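Programmed cell death 6-interacting protein (Homo sapiens, PDB 5WA1) acts in endocytosis, multivesicular body biogenesis, membrane repair, cytokinesis and apoptosis, and binds ESCRT-III CHMP4 proteins through the Bro1 domain that makes up this chain. Local coordinates at residues A301-I305 and F321-N326. Residues are numbered along the deposited sequence; the frame is centred on the assembly and turned at random.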
ATOM      1  N   ALA A 301      -9.101  12.435 -23.168  1.00 42.49           N
ATOM      2  CA  ALA A 301      -7.867  11.747 -22.798  1.00 39.65           C
ATOM      3  C   ALA A 301      -6.638  12.555 -23.201  1.00 42.60           C
ATOM      4  O   ALA A 301      -5.660  12.630 -22.446  1.00 41.90           O
ATOM      5  CB  ALA A 301      -7.824  10.353 -23.440  1.00 37.64           C
ATOM      6  N   ALA A 302      -6.661  13.154 -24.397  1.00 38.17           N
ATOM      7  CA  ALA A 302      -5.540  13.977 -24.841  1.00 40.63           C
ATOM      8  C   ALA A 302      -5.357  15.188 -23.939  1.00 45.94           C
ATOM      9  O   ALA A 302      -4.228  15.567 -23.602  1.00 47.36           O
ATOM     10  CB  ALA A 302      -5.763  14.429 -26.291  1.00 41.87           C
ATOM     11  N   GLU A 303      -6.466  15.801 -23.532  1.00 39.12           N
ATOM     12  CA  GLU A 303      -6.403  16.962 -22.649  1.00 43.95           C
ATOM     13  C   GLU A 303      -5.805  16.588 -21.300  1.00 42.89           C
ATOM     14  O   GLU A 303      -4.934  17.296 -20.773  1.00 44.34           O
ATOM     15  CB  GLU A 303      -7.810  17.534 -22.486  1.00 45.40           C
ATOM     16  CG  GLU A 303      -7.907  18.887 -21.824  1.00 68.77           C
ATOM     17  CD  GLU A 303      -9.293  19.478 -21.979  1.00 91.74           C
ATOM     18  OE1 GLU A 303     -10.177  18.777 -22.524  1.00 99.22           O
ATOM     19  OE2 GLU A 303      -9.497  20.639 -21.569  1.00 97.61           O
ATOM     20  N   LEU A 304      -6.268  15.471 -20.726  1.00 39.40           N
ATOM     21  CA  LEU A 304      -5.743  14.995 -19.448  1.00 43.04           C
ATOM     22  C   LEU A 304      -4.254  14.683 -19.535  1.00 44.17           C
ATOM     23  O   LEU A 304      -3.483  15.040 -18.634  1.00 42.96           O
ATOM     24  CB  LEU A 304      -6.519  13.752 -19.002  1.00 43.38           C
ATOM     25  CG  LEU A 304      -7.958  13.986 -18.547  1.00 43.48           C
ATOM     26  CD1 LEU A 304      -8.759  12.673 -18.527  1.00 38.74           C
ATOM     27  CD2 LEU A 304      -7.955  14.650 -17.162  1.00 45.66           C
ATOM     28  N   ILE A 305      -3.828  14.024 -20.615  1.00 41.98           N
ATOM     29  CA  ILE A 305      -2.428  13.638 -20.757  1.00 43.93           C
ATOM     30  C   ILE A 305      -1.548  14.850 -21.038  1.00 45.52           C
ATOM     31  O   ILE A 305      -0.405  14.921 -20.559  1.00 52.26           O
ATOM     32  CB  ILE A 305      -2.303  12.549 -21.841  1.00 43.23           C
ATOM     33  CG1 ILE A 305      -2.774  11.212 -21.274  1.00 54.59           C
ATOM     34  CG2 ILE A 305      -0.875  12.408 -22.341  1.00 43.92           C
ATOM     35  CD1 ILE A 305      -2.086  10.833 -19.961  1.00 52.14           C
ATOM     36  N   PHE A 321       2.004   7.029 -24.489  1.00 61.17           N
ATOM     37  CA  PHE A 321       0.551   7.119 -24.376  1.00 56.13           C
ATOM     38  C   PHE A 321       0.016   8.336 -25.124  1.00 61.58           C
ATOM     39  O   PHE A 321      -1.023   8.258 -25.796  1.00 50.63           O
ATOM     40  CB  PHE A 321       0.169   7.177 -22.899  1.00 53.17           C
ATOM     41  CG  PHE A 321      -1.293   6.982 -22.628  1.00 48.50           C
ATOM     42  CD1 PHE A 321      -2.097   6.275 -23.504  1.00 56.16           C
ATOM     43  CD2 PHE A 321      -1.857   7.509 -21.480  1.00 50.25           C
ATOM     44  CE1 PHE A 321      -3.446   6.101 -23.237  1.00 44.43           C
ATOM     45  CE2 PHE A 321      -3.202   7.335 -21.204  1.00 46.25           C
ATOM     46  CZ  PHE A 321      -4.000   6.630 -22.085  1.00 40.83           C
ATOM     47  N   SER A 322       0.722   9.468 -25.026  1.00 55.51           N
ATOM     48  CA  SER A 322       0.286  10.686 -25.703  1.00 60.01           C
ATOM     49  C   SER A 322       0.247  10.499 -27.216  1.00 59.31           C
ATOM     50  O   SER A 322      -0.707  10.926 -27.880  1.00 55.91           O
ATOM     51  CB  SER A 322       1.211  11.840 -25.330  1.00 56.80           C
ATOM     52  OG  SER A 322       0.694  13.070 -25.790  1.00 61.06           O
ATOM     53  N   ASP A 323       1.280   9.859 -27.776  1.00 60.13           N
ATOM     54  CA  ASP A 323       1.331   9.599 -29.213  1.00 59.75           C
ATOM     55  C   ASP A 323       0.237   8.632 -29.645  1.00 60.59           C
ATOM     56  O   ASP A 323      -0.343   8.785 -30.728  1.00 66.34           O
ATOM     57  CB  ASP A 323       2.701   9.042 -29.591  1.00 67.41           C
ATOM     58  CG  ASP A 323       3.823  10.023 -29.335  1.00 85.89           C
ATOM     59  OD1 ASP A 323       3.540  11.235 -29.232  1.00 92.86           O
ATOM     60  OD2 ASP A 323       4.988   9.582 -29.232  1.00 98.18           O
ATOM     61  N   LYS A 324      -0.041   7.616 -28.827  1.00 62.66           N
ATOM     62  CA  LYS A 324      -1.105   6.671 -29.147  1.00 62.49           C
ATOM     63  C   LYS A 324      -2.453   7.379 -29.224  1.00 59.22           C
ATOM     64  O   LYS A 324      -3.230   7.166 -30.162  1.00 58.35           O
ATOM     65  CB  LYS A 324      -1.131   5.553 -28.106  1.00 59.60           C
ATOM     66  CG  LYS A 324      -2.146   4.461 -28.384  1.00 74.16           C
ATOM     67  CD  LYS A 324      -1.936   3.263 -27.460  1.00 84.37           C
ATOM     68  CE  LYS A 324      -2.161   3.619 -26.000  1.00 92.71           C
ATOM     69  NZ  LYS A 324      -1.870   2.470 -25.093  1.00 98.60           N
ATOM     70  N   ILE A 325      -2.734   8.243 -28.250  1.00 54.98           N
ATOM     71  CA  ILE A 325      -3.994   8.985 -28.228  1.00 49.52           C
ATOM     72  C   ILE A 325      -4.102   9.879 -29.450  1.00 49.80           C
ATOM     73  O   ILE A 325      -5.127   9.904 -30.142  1.00 53.64           O
ATOM     74  CB  ILE A 325      -4.104   9.805 -26.929  1.00 45.05           C
ATOM     75  CG1 ILE A 325      -4.228   8.895 -25.716  1.00 47.25           C
ATOM     76  CG2 ILE A 325      -5.282  10.794 -27.004  1.00 42.06           C
ATOM     77  CD1 ILE A 325      -4.028   9.647 -24.391  1.00 46.85           C
ATOM     78  N   ASN A 326      -3.044  10.634 -29.732  1.00 53.04           N
ATOM     79  CA  ASN A 326      -3.131  11.618 -30.799  1.00 59.24           C
ATOM     80  C   ASN A 326      -3.092  10.971 -32.178  1.00 64.89           C
ATOM     81  O   ASN A 326      -3.689  11.502 -33.116  1.00 60.65           O
ATOM     82  CB  ASN A 326      -2.034  12.663 -30.611  1.00 60.72           C
ATOM     83  CG  ASN A 326      -2.320  13.581 -29.428  1.00 65.91           C
ATOM     84  OD1 ASN A 326      -3.192  14.446 -29.501  1.00 72.65           O
ATOM     85  ND2 ASN A 326      -1.615  13.372 -28.322  1.00 83.43           N
TER
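Two helical segments, 301-305 and 321-326, run nearly antiparallel: their N-to-C directions differ by 156° and their axes approach to 9.7 Å. The register pairs Ala302 with Ile325 (CA-CA 6.2 Å) and Ile305 with Ser322 (CA-CA 6.4 Å). No hydrogen bond crosses between the segments; the 267 Å² they bury, summed over both sides, comes with mostly apolar carbon contacts. Ile305, with CB directed toward the other helix, reaches three residues: its CD1 lies 3.7 Å from Phe321 CD2, its CG2 3.7 Å from Ser322 CB, and its CG1 3.7 Å from Ile325 CD1. One turn away, Ile325 CG2 meets Ala302 CB at 3.7 Å and its CD1 meets Ala301 CB at 4.0 Å; the two small alanines let the isoleucine come close to the helix backbone, with Ile325 CD1 3.9 Å from Ala301 O. At the exposed border Asn326 OD1 lies 4.1 Å from Ala302 CB, while its ND2 donates to Ser322 O (2.6 Å) one turn back in its own helix. Ile305 touches Ala275 and Phe321 touches Asn276, both of helix 262-287. The arrangement is an antiparallel helical hairpin, joining helices 291-311 and 319-340 in the helix-rich, TPR-related Bro1 domain, within the region that interacts with CHMP4 proteins.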